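Local coordinates for protein PKS (Streptomyces albus, PDB 4OQJ) that probably catalyses chain-elongating condensation of acyl groups carried on acyl carrier proteins, as the ketosynthase part of an oxazolomycin polyketide synthase, at residues 304-309 / 344-349; 336-341 / 404-409; 324-329 / 358-363. All coordinates share one frame; numbering follows the deposited sequence.

Interaction 1: residues 304-309 / 344-349; sequences GQAAVV and LNQAFN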
loop_
_atom_site.group_PDB
_atom_site.type_symbol
_atom_site.label_atom_id
_atom_site.label_comp_id
_atom_site.label_asym_id
_atom_site.label_seq_id
_atom_site.Cartn_x
_atom_site.Cartn_y
_atom_site.Cartn_z
ATOM N N GLY A 304 -18.794 -2.233 -9.958
ATOM C CA GLY A 304 -17.640 -1.928 -9.135
ATOM C C GLY A 304 -17.650 -0.477 -8.690
ATOM O O GLY A 304 -17.396 -0.160 -7.524
ATOM N N GLN A 305 -17.932 0.416 -9.626
ATOM C CA GLN A 305 -18.020 1.844 -9.318
ATOM C C GLN A 305 -19.174 2.132 -8.347
ATOM O O GLN A 305 -18.998 2.818 -7.337
ATOM C CB GLN A 305 -18.213 2.664 -10.591
ATOM C CG GLN A 305 -17.043 2.675 -11.565
ATOM C CD GLN A 305 -17.344 3.552 -12.787
ATOM O OE1 GLN A 305 -18.128 4.492 -12.707
ATOM N NE2 GLN A 305 -16.743 3.225 -13.918
ATOM N N ALA A 306 -20.354 1.601 -8.642
ATOM C CA ALA A 306 -21.512 1.863 -7.789
ATOM C C ALA A 306 -21.220 1.411 -6.353
ATOM O O ALA A 306 -21.542 2.106 -5.388
ATOM C CB ALA A 306 -22.749 1.157 -8.341
ATOM N N ALA A 307 -20.597 0.247 -6.212
ATOM C CA ALA A 307 -20.311 -0.295 -4.883
ATOM C C ALA A 307 -19.331 0.574 -4.105
ATOM O O ALA A 307 -19.514 0.810 -2.914
ATOM C CB ALA A 307 -19.763 -1.704 -4.988
ATOM N N VAL A 308 -18.280 1.060 -4.749
ATOM C CA VAL A 308 -17.285 1.779 -3.962
ATOM C C VAL A 308 -17.859 3.140 -3.519
ATOM O O VAL A 308 -17.556 3.621 -2.425
ATOM C CB VAL A 308 -15.961 1.949 -4.730
ATOM C CG1 VAL A 308 -16.028 3.118 -5.715
ATOM C CG2 VAL A 308 -14.833 2.147 -3.755
ATOM N N VAL A 309 -18.732 3.733 -4.329
ATOM C CA VAL A 309 -19.347 5.007 -3.945
ATOM C C VAL A 309 -20.271 4.813 -2.740
ATOM O O VAL A 309 -20.206 5.553 -1.748
ATOM C CB VAL A 309 -20.120 5.619 -5.125
ATOM C CG1 VAL A 309 -20.963 6.837 -4.689
ATOM C CG2 VAL A 309 -19.144 6.018 -6.205
ATOM N N LEU A 344 -23.154 6.159 -10.351
ATOM C CA LEU A 344 -23.492 7.171 -9.357
ATOM C C LEU A 344 -24.995 7.209 -9.063
ATOM O O LEU A 344 -25.404 7.305 -7.901
ATOM C CB LEU A 344 -23.038 8.545 -9.830
ATOM C CG LEU A 344 -21.533 8.816 -9.769
ATOM C CD1 LEU A 344 -21.233 10.066 -10.576
ATOM C CD2 LEU A 344 -21.070 8.970 -8.302
ATOM N N ASN A 345 -25.806 7.141 -10.111
ATOM C CA ASN A 345 -27.265 7.063 -9.943
ATOM C C ASN A 345 -27.623 5.871 -9.050
ATOM O O ASN A 345 -28.396 5.998 -8.105
ATOM C CB ASN A 345 -27.985 6.924 -11.291
ATOM C CG ASN A 345 -28.118 8.243 -12.048
ATOM O OD1 ASN A 345 -27.896 9.323 -11.503
ATOM N ND2 ASN A 345 -28.485 8.152 -13.324
ATOM N N GLN A 346 -27.045 4.715 -9.354
ATOM C CA GLN A 346 -27.366 3.495 -8.615
ATOM C C GLN A 346 -26.962 3.664 -7.150
ATOM O O GLN A 346 -27.744 3.358 -6.249
ATOM C CB GLN A 346 -26.673 2.270 -9.230
ATOM C CG GLN A 346 -26.880 0.995 -8.425
ATOM C CD GLN A 346 -26.187 -0.222 -9.030
ATOM O OE1 GLN A 346 -26.280 -0.473 -10.228
ATOM N NE2 GLN A 346 -25.484 -0.979 -8.194
ATOM N N ALA A 347 -25.751 4.159 -6.902
ATOM C CA ALA A 347 -25.305 4.360 -5.530
ATOM C C ALA A 347 -26.179 5.387 -4.804
ATOM O O ALA A 347 -26.573 5.169 -3.657
ATOM C CB ALA A 347 -23.840 4.795 -5.500
ATOM N N PHE A 348 -26.478 6.503 -5.468
ATOM C CA PHE A 348 -27.172 7.599 -4.817
ATOM C C PHE A 348 -28.641 7.257 -4.548
ATOM O O PHE A 348 -29.193 7.692 -3.541
ATOM C CB PHE A 348 -27.058 8.889 -5.651
ATOM C CG PHE A 348 -25.815 9.702 -5.346
ATOM C CD1 PHE A 348 -24.549 9.154 -5.496
ATOM C CD2 PHE A 348 -25.918 11.014 -4.906
ATOM C CE1 PHE A 348 -23.404 9.904 -5.207
ATOM C CE2 PHE A 348 -24.786 11.766 -4.620
ATOM C CZ PHE A 348 -23.525 11.209 -4.769
ATOM N N ASN A 349 -29.252 6.457 -5.421
ATOM C CA ASN A 349 -30.679 6.122 -5.306
ATOM C C ASN A 349 -30.940 4.839 -4.521
ATOM O O ASN A 349 -32.067 4.354 -4.482
ATOM C CB ASN A 349 -31.312 5.967 -6.697
ATOM C CG ASN A 349 -31.396 7.275 -7.464
ATOM O OD1 ASN A 349 -31.546 8.351 -6.880
ATOM N ND2 ASN A 349 -31.316 7.182 -8.787
#
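Val309 reaches out from helix 302-316 and meets Leu344, Ala347 and Phe348 of helix 336-348. Its CB already touches the methyl of Ala347. From there the two branches part: CG1, anti to the backbone N (chi1 171°), lies 3.6 Å from Ala347 CB and 4.0 Å from Phe348 CE1, so this one methyl is in contact with both residues. It approaches the phenyl ring obliquely. CG2, beside the backbone N, has a looser neighbour in Leu344 CD2, 4.1 Å away; the valine and leucine side chains cross at about a right angle. Leu344 starts out pointing away from the other helix, and only its end comes back to the contact.

One turn earlier, Ala306 stands opposite Ala347, with their CA atoms 5.1 Å apart. Ala347 CB packs 3.5 Å from Ala306 O as well as against Val309, while Ala306 CB faces the amide end of Gln346, 3.5 Å from NE2. The glutamine chain is fully extended to CD and passes beside the alanine methyl; its NE2 hydrogen-bonds to Gln303, just before the segment, which helps to fix the amide at the exposed margin of an otherwise buried contact.

Where Ala306 meets Ala347 the side chains are small, and the axes of the short segments come within 8.1 Å, crossing at -38°. On its other flank helix 302-316 packs through Val308 on strands 280-289 and 441-448. Two helices laid together over one side of a central sheet are typical of the layered alpha-beta architecture of the thiolase-fold ketosynthases.

Interaction 2: residues 336-341 / 404-409; sequences GDPIEV and PEIDFA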
loop_
_atom_site.group_PDB
_atom_site.type_symbol
_atom_site.label_atom_id
_atom_site.label_comp_id
_atom_site.label_asym_id
_atom_site.label_seq_id
_atom_site.Cartn_x
_atom_site.Cartn_y
_atom_site.Cartn_z
ATOM N N GLY A 336 -17.526 5.236 -21.334
ATOM C CA GLY A 336 -17.259 5.398 -19.915
ATOM C C GLY A 336 -18.135 6.426 -19.228
ATOM O O GLY A 336 -18.512 6.230 -18.086
ATOM N N ASP A 337 -18.455 7.522 -19.909
ATOM C CA ASP A 337 -19.244 8.584 -19.283
ATOM C C ASP A 337 -20.653 8.103 -18.849
ATOM O O ASP A 337 -21.045 8.320 -17.701
ATOM C CB ASP A 337 -19.355 9.793 -20.226
ATOM C CG ASP A 337 -18.090 10.692 -20.213
ATOM O OD1 ASP A 337 -17.093 10.382 -19.515
ATOM O OD2 ASP A 337 -18.100 11.727 -20.916
ATOM N N PRO A 338 -21.418 7.458 -19.750
ATOM C CA PRO A 338 -22.734 6.968 -19.301
ATOM C C PRO A 338 -22.626 5.958 -18.169
ATOM O O PRO A 338 -23.469 5.935 -17.279
ATOM C CB PRO A 338 -23.316 6.308 -20.559
ATOM C CG PRO A 338 -22.625 7.004 -21.691
ATOM C CD PRO A 338 -21.233 7.271 -21.201
ATOM N N ILE A 339 -21.584 5.139 -18.200
ATOM C CA ILE A 339 -21.365 4.153 -17.151
ATOM C C ILE A 339 -21.108 4.842 -15.803
ATOM O O ILE A 339 -21.658 4.432 -14.770
ATOM C CB ILE A 339 -20.188 3.198 -17.530
ATOM C CG1 ILE A 339 -20.687 2.173 -18.570
ATOM C CG2 ILE A 339 -19.607 2.502 -16.306
ATOM C CD1 ILE A 339 -19.695 1.112 -18.954
ATOM N N GLU A 340 -20.296 5.894 -15.795
ATOM C CA GLU A 340 -19.964 6.531 -14.526
ATOM C C GLU A 340 -21.227 7.123 -13.884
ATOM O O GLU A 340 -21.441 7.002 -12.677
ATOM C CB GLU A 340 -18.889 7.619 -14.690
ATOM C CG GLU A 340 -18.506 8.223 -13.339
ATOM C CD GLU A 340 -17.183 8.969 -13.347
ATOM O OE1 GLU A 340 -16.668 9.266 -14.450
ATOM O OE2 GLU A 340 -16.665 9.251 -12.236
ATOM N N VAL A 341 -22.071 7.733 -14.696
ATOM C CA VAL A 341 -23.288 8.359 -14.190
ATOM C C VAL A 341 -24.310 7.301 -13.785
ATOM O O VAL A 341 -25.032 7.475 -12.807
ATOM C CB VAL A 341 -23.875 9.307 -15.226
ATOM C CG1 VAL A 341 -25.196 9.897 -14.744
ATOM C CG2 VAL A 341 -22.863 10.432 -15.526
ATOM N N PRO A 404 -26.464 12.232 -25.078
ATOM C CA PRO A 404 -27.803 11.632 -25.031
ATOM C C PRO A 404 -27.864 10.290 -24.314
ATOM O O PRO A 404 -28.905 9.950 -23.748
ATOM C CB PRO A 404 -28.157 11.446 -26.512
ATOM C CG PRO A 404 -27.358 12.451 -27.230
ATOM C CD PRO A 404 -26.081 12.596 -26.455
ATOM N N GLU A 405 -26.770 9.536 -24.351
ATOM C CA GLU A 405 -26.721 8.215 -23.721
ATOM C C GLU A 405 -26.569 8.259 -22.191
ATOM O O GLU A 405 -26.696 7.230 -21.523
ATOM C CB GLU A 405 -25.562 7.399 -24.310
ATOM C CG GLU A 405 -25.650 7.171 -25.815
ATOM C CD GLU A 405 -26.834 6.302 -26.209
ATOM O OE1 GLU A 405 -26.958 5.182 -25.665
ATOM O OE2 GLU A 405 -27.640 6.742 -27.062
ATOM N N ILE A 406 -26.264 9.427 -21.632
ATOM C CA ILE A 406 -26.140 9.544 -20.176
ATOM C C ILE A 406 -27.515 9.764 -19.568
ATOM O O ILE A 406 -28.229 10.694 -19.954
ATOM C CB ILE A 406 -25.229 10.706 -19.754
ATOM C CG1 ILE A 406 -23.809 10.508 -20.297
ATOM C CG2 ILE A 406 -25.195 10.822 -18.227
ATOM C CD1 ILE A 406 -22.866 11.687 -20.029
ATOM N N ASP A 407 -27.876 8.934 -18.597
ATOM C CA ASP A 407 -29.199 9.017 -17.983
ATOM C C ASP A 407 -29.237 9.986 -16.780
ATOM O O ASP A 407 -29.431 9.569 -15.636
ATOM C CB ASP A 407 -29.653 7.620 -17.561
ATOM C CG ASP A 407 -31.165 7.517 -17.425
ATOM O OD1 ASP A 407 -31.855 8.559 -17.503
ATOM O OD2 ASP A 407 -31.660 6.390 -17.232
ATOM N N PHE A 408 -29.064 11.284 -17.043
ATOM C CA PHE A 408 -29.087 12.281 -15.973
ATOM C C PHE A 408 -30.440 12.293 -15.262
ATOM O O PHE A 408 -30.510 12.418 -14.039
ATOM C CB PHE A 408 -28.776 13.689 -16.518
ATOM C CG PHE A 408 -27.319 13.919 -16.835
ATOM C CD1 PHE A 408 -26.383 13.996 -15.821
ATOM C CD2 PHE A 408 -26.892 14.068 -18.142
ATOM C CE1 PHE A 408 -25.043 14.210 -16.104
ATOM C CE2 PHE A 408 -25.556 14.284 -18.431
ATOM C CZ PHE A 408 -24.631 14.353 -17.412
ATOM N N ALA A 409 -31.511 12.151 -16.034
ATOM C CA ALA A 409 -32.862 12.259 -15.493
ATOM C C ALA A 409 -33.161 11.191 -14.446
ATOM O O ALA A 409 -34.065 11.353 -13.636
ATOM C CB ALA A 409 -33.879 12.181 -16.617
HETATM O O HOH W 1 -26.064 6.768 -17.818
#
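Ile406 is the hub of this contact, its branches divided among Asp337, Pro338 and Val341 on the first turns of helix 336-348. CG2 sits over the forked end of Val341, 3.6 Å from CG1 and CG2 alike and as near to CB. The other branch, set beside the backbone N (chi1 -61°), lays CG1 3.8 Å from Pro338 CA; with chi2 extended (175°), CD1 ends 4.0 Å from Asp337 CB. Beside it the pyrrolidine ring of Pro338 rests on Glu405, with Pro338 CB 3.6 Å from Glu405 O. The same isoleucine CG2 also lies 3.5 Å above one face of the Phe408 ring, toward its rim, so the loop packs on itself as well as on the helix.

A water joins the backbones at the margin, donating to Pro338 O at 2.8 Å and accepting from Asp407 N at 2.9 Å. Asp407 is the centre of an inverse gamma turn, which bends the chain between Ile406 and the 3-10 segment begun by Phe408. This loop leads into edge strand 413-415 of the central sheet of the ketosynthase fold, and here it packs on the first turns of helix 336-348, the helix of a beta-alpha-beta crossover.

Farther out, Asp337 OD2 accepts a hydrogen bond from Phe247 N, and the Phe247 side chain in turn touches Ile406. Asp407 O receives Asn345 ND2 from the next turns of the same helix, and Leu362 of strand 360-363 packs against both Val341 and Phe408.

Interaction 3: residues 324-329 / 358-363; sequences SYVEAH and GSCALG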
loop_
_atom_site.group_PDB
_atom_site.type_symbol
_atom_site.label_atom_id
_atom_site.label_comp_id
_atom_site.label_asym_id
_atom_site.label_seq_id
_atom_site.Cartn_x
_atom_site.Cartn_y
_atom_site.Cartn_z
ATOM N N SER A 324 -23.509 17.392 -2.476
ATOM C CA SER A 324 -23.950 18.427 -3.431
ATOM C C SER A 324 -22.965 18.682 -4.568
ATOM O O SER A 324 -23.237 19.503 -5.451
ATOM C CB SER A 324 -24.230 19.760 -2.704
ATOM O OG SER A 324 -23.157 20.131 -1.855
ATOM N N TYR A 325 -21.828 17.992 -4.540
ATOM C CA TYR A 325 -20.882 17.990 -5.663
ATOM C C TYR A 325 -20.188 16.621 -5.771
ATOM O O TYR A 325 -19.769 16.050 -4.767
ATOM C CB TYR A 325 -19.810 19.102 -5.523
ATOM C CG TYR A 325 -18.849 19.048 -6.679
ATOM C CD1 TYR A 325 -19.243 19.476 -7.937
ATOM C CD2 TYR A 325 -17.574 18.518 -6.534
ATOM C CE1 TYR A 325 -18.405 19.380 -9.019
ATOM C CE2 TYR A 325 -16.718 18.429 -7.616
ATOM C CZ TYR A 325 -17.145 18.859 -8.856
ATOM O OH TYR A 325 -16.323 18.759 -9.962
ATOM N N VAL A 326 -20.056 16.096 -6.984
ATOM C CA VAL A 326 -19.196 14.936 -7.210
ATOM C C VAL A 326 -18.136 15.262 -8.251
ATOM O O VAL A 326 -18.439 15.744 -9.344
ATOM C CB VAL A 326 -19.990 13.679 -7.682
ATOM C CG1 VAL A 326 -19.039 12.575 -8.161
ATOM C CG2 VAL A 326 -20.879 13.154 -6.572
ATOM N N GLU A 327 -16.891 14.986 -7.891
ATOM C CA GLU A 327 -15.780 15.071 -8.810
ATOM C C GLU A 327 -15.627 13.688 -9.420
ATOM O O GLU A 327 -15.133 12.760 -8.778
ATOM C CB GLU A 327 -14.503 15.538 -8.099
ATOM C CG GLU A 327 -13.196 15.451 -8.925
ATOM C CD GLU A 327 -13.146 16.425 -10.118
ATOM O OE1 GLU A 327 -13.978 17.355 -10.200
ATOM O OE2 GLU A 327 -12.253 16.254 -10.974
ATOM N N ALA A 328 -16.084 13.574 -10.658
ATOM C CA ALA A 328 -16.061 12.342 -11.421
ATOM C C ALA A 328 -14.655 11.967 -11.854
ATOM O O ALA A 328 -13.775 12.818 -11.965
ATOM C CB ALA A 328 -16.933 12.482 -12.632
ATOM N N HIS A 329 -14.447 10.680 -12.093
ATOM C CA HIS A 329 -13.230 10.225 -12.746
ATOM C C HIS A 329 -13.144 10.926 -14.106
ATOM O O HIS A 329 -12.112 11.491 -14.476
ATOM C CB HIS A 329 -13.260 8.704 -12.875
ATOM C CG HIS A 329 -12.035 8.130 -13.494
ATOM N ND1 HIS A 329 -10.775 8.329 -12.974
ATOM C CD2 HIS A 329 -11.878 7.358 -14.594
ATOM C CE1 HIS A 329 -9.889 7.704 -13.730
ATOM N NE2 HIS A 329 -10.532 7.110 -14.720
ATOM N N GLY A 358 -31.190 17.654 -10.754
ATOM C CA GLY A 358 -30.416 18.875 -10.761
ATOM C C GLY A 358 -29.960 19.324 -9.386
ATOM O O GLY A 358 -29.662 20.496 -9.209
ATOM N N SER A 359 -29.884 18.409 -8.420
ATOM C CA SER A 359 -29.562 18.790 -7.046
ATOM C C SER A 359 -28.117 18.487 -6.623
ATOM O O SER A 359 -27.706 18.890 -5.533
ATOM C CB SER A 359 -30.517 18.100 -6.074
ATOM O OG SER A 359 -30.376 16.693 -6.118
ATOM N N CYS A 360 -27.358 17.772 -7.456
ATOM C CA CYS A 360 -25.930 17.549 -7.191
ATOM C C CYS A 360 -25.097 17.867 -8.425
ATOM O O CYS A 360 -25.266 17.267 -9.477
ATOM C CB CYS A 360 -25.662 16.103 -6.734
ATOM S SG CYS A 360 -23.945 15.764 -6.224
ATOM N N ALA A 361 -24.175 18.807 -8.282
ATOM C CA ALA A 361 -23.289 19.168 -9.371
ATOM C C ALA A 361 -22.269 18.065 -9.626
ATOM O O ALA A 361 -21.856 17.344 -8.713
ATOM C CB ALA A 361 -22.585 20.479 -9.063
ATOM N N LEU A 362 -21.876 17.951 -10.887
ATOM C CA LEU A 362 -20.950 16.937 -11.360
ATOM C C LEU A 362 -19.909 17.617 -12.242
ATOM O O LEU A 362 -20.247 18.480 -13.049
ATOM C CB LEU A 362 -21.713 15.854 -12.138
ATOM C CG LEU A 362 -20.974 14.621 -12.632
ATOM C CD1 LEU A 362 -20.583 13.714 -11.476
ATOM C CD2 LEU A 362 -21.850 13.865 -13.645
ATOM N N GLY A 363 -18.642 17.249 -12.092
ATOM C CA GLY A 363 -17.601 17.871 -12.890
ATOM C C GLY A 363 -16.376 16.996 -13.026
ATOM O O GLY A 363 -16.279 15.958 -12.372
#
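The Tyr325 ring reaches across to strand 360-363, with Ala361 CB at its edge, in plane and 3.7 Å from CD1. Glu327 OE1 also lies in the ring plane, taking a 2.7 Å hydrogen bond from Tyr325 OH nearly along its C-O axis. Ala361 O and the backbone of Leu362 and Gly363 approach the ring obliquely. Tyr325 OH ends 3.3 Å from Gly363 CA, a close approach made possible by the absence of a side chain there.

Beneath this ring the parallel strands 325-327 and 360-363 pair in register, Tyr325 with Ala361 and Val326 with Leu362. The ladder starts with Ala361 N bonded to Ser324 O. Val326 both donates to Ala361 O (2.8 Å, 161° at the hydrogen) and accepts from Gly363 N, and the ladder closes with Ala328 N on Gly363 O at 2.9 Å. On the opposite face Val326 and Leu362 lie side by side, CG1 3.8 Å from CD1, and Cys360 SG lies 4.0 Å from Val326 CG2.

Lys383 forms a salt bridge with Glu327 OE1 and hydrogen-bonds to Tyr325 OH. A buried carboxylate held by hydroxyl, ammonium and, through OE2, Val365 N probably stays ionised.

In the fold
The three contacts lie at the corners of a nearly equilateral triangle, their centres 13 Å from one another, on one flank of the ketosynthase. Interaction 3 joins the two strands of a parallel beta-alpha-beta crossover, 325-327 and 360-363, in the central mixed sheet. The connecting helix 336-348 serves the other two: its first turns meet loop 404-409 in interaction 2, and its last turns meet helix 302-316 in interaction 1. Along the chain the segments alternate, in the order 304, 324, 336, 344, 358, 404. Leu344 and Phe348 pack on Val326, Glu340 OE2 accepts a hydrogen bond from His329 N, and Phe408 packs on Leu362, so sheet, helices and loop form one continuous body.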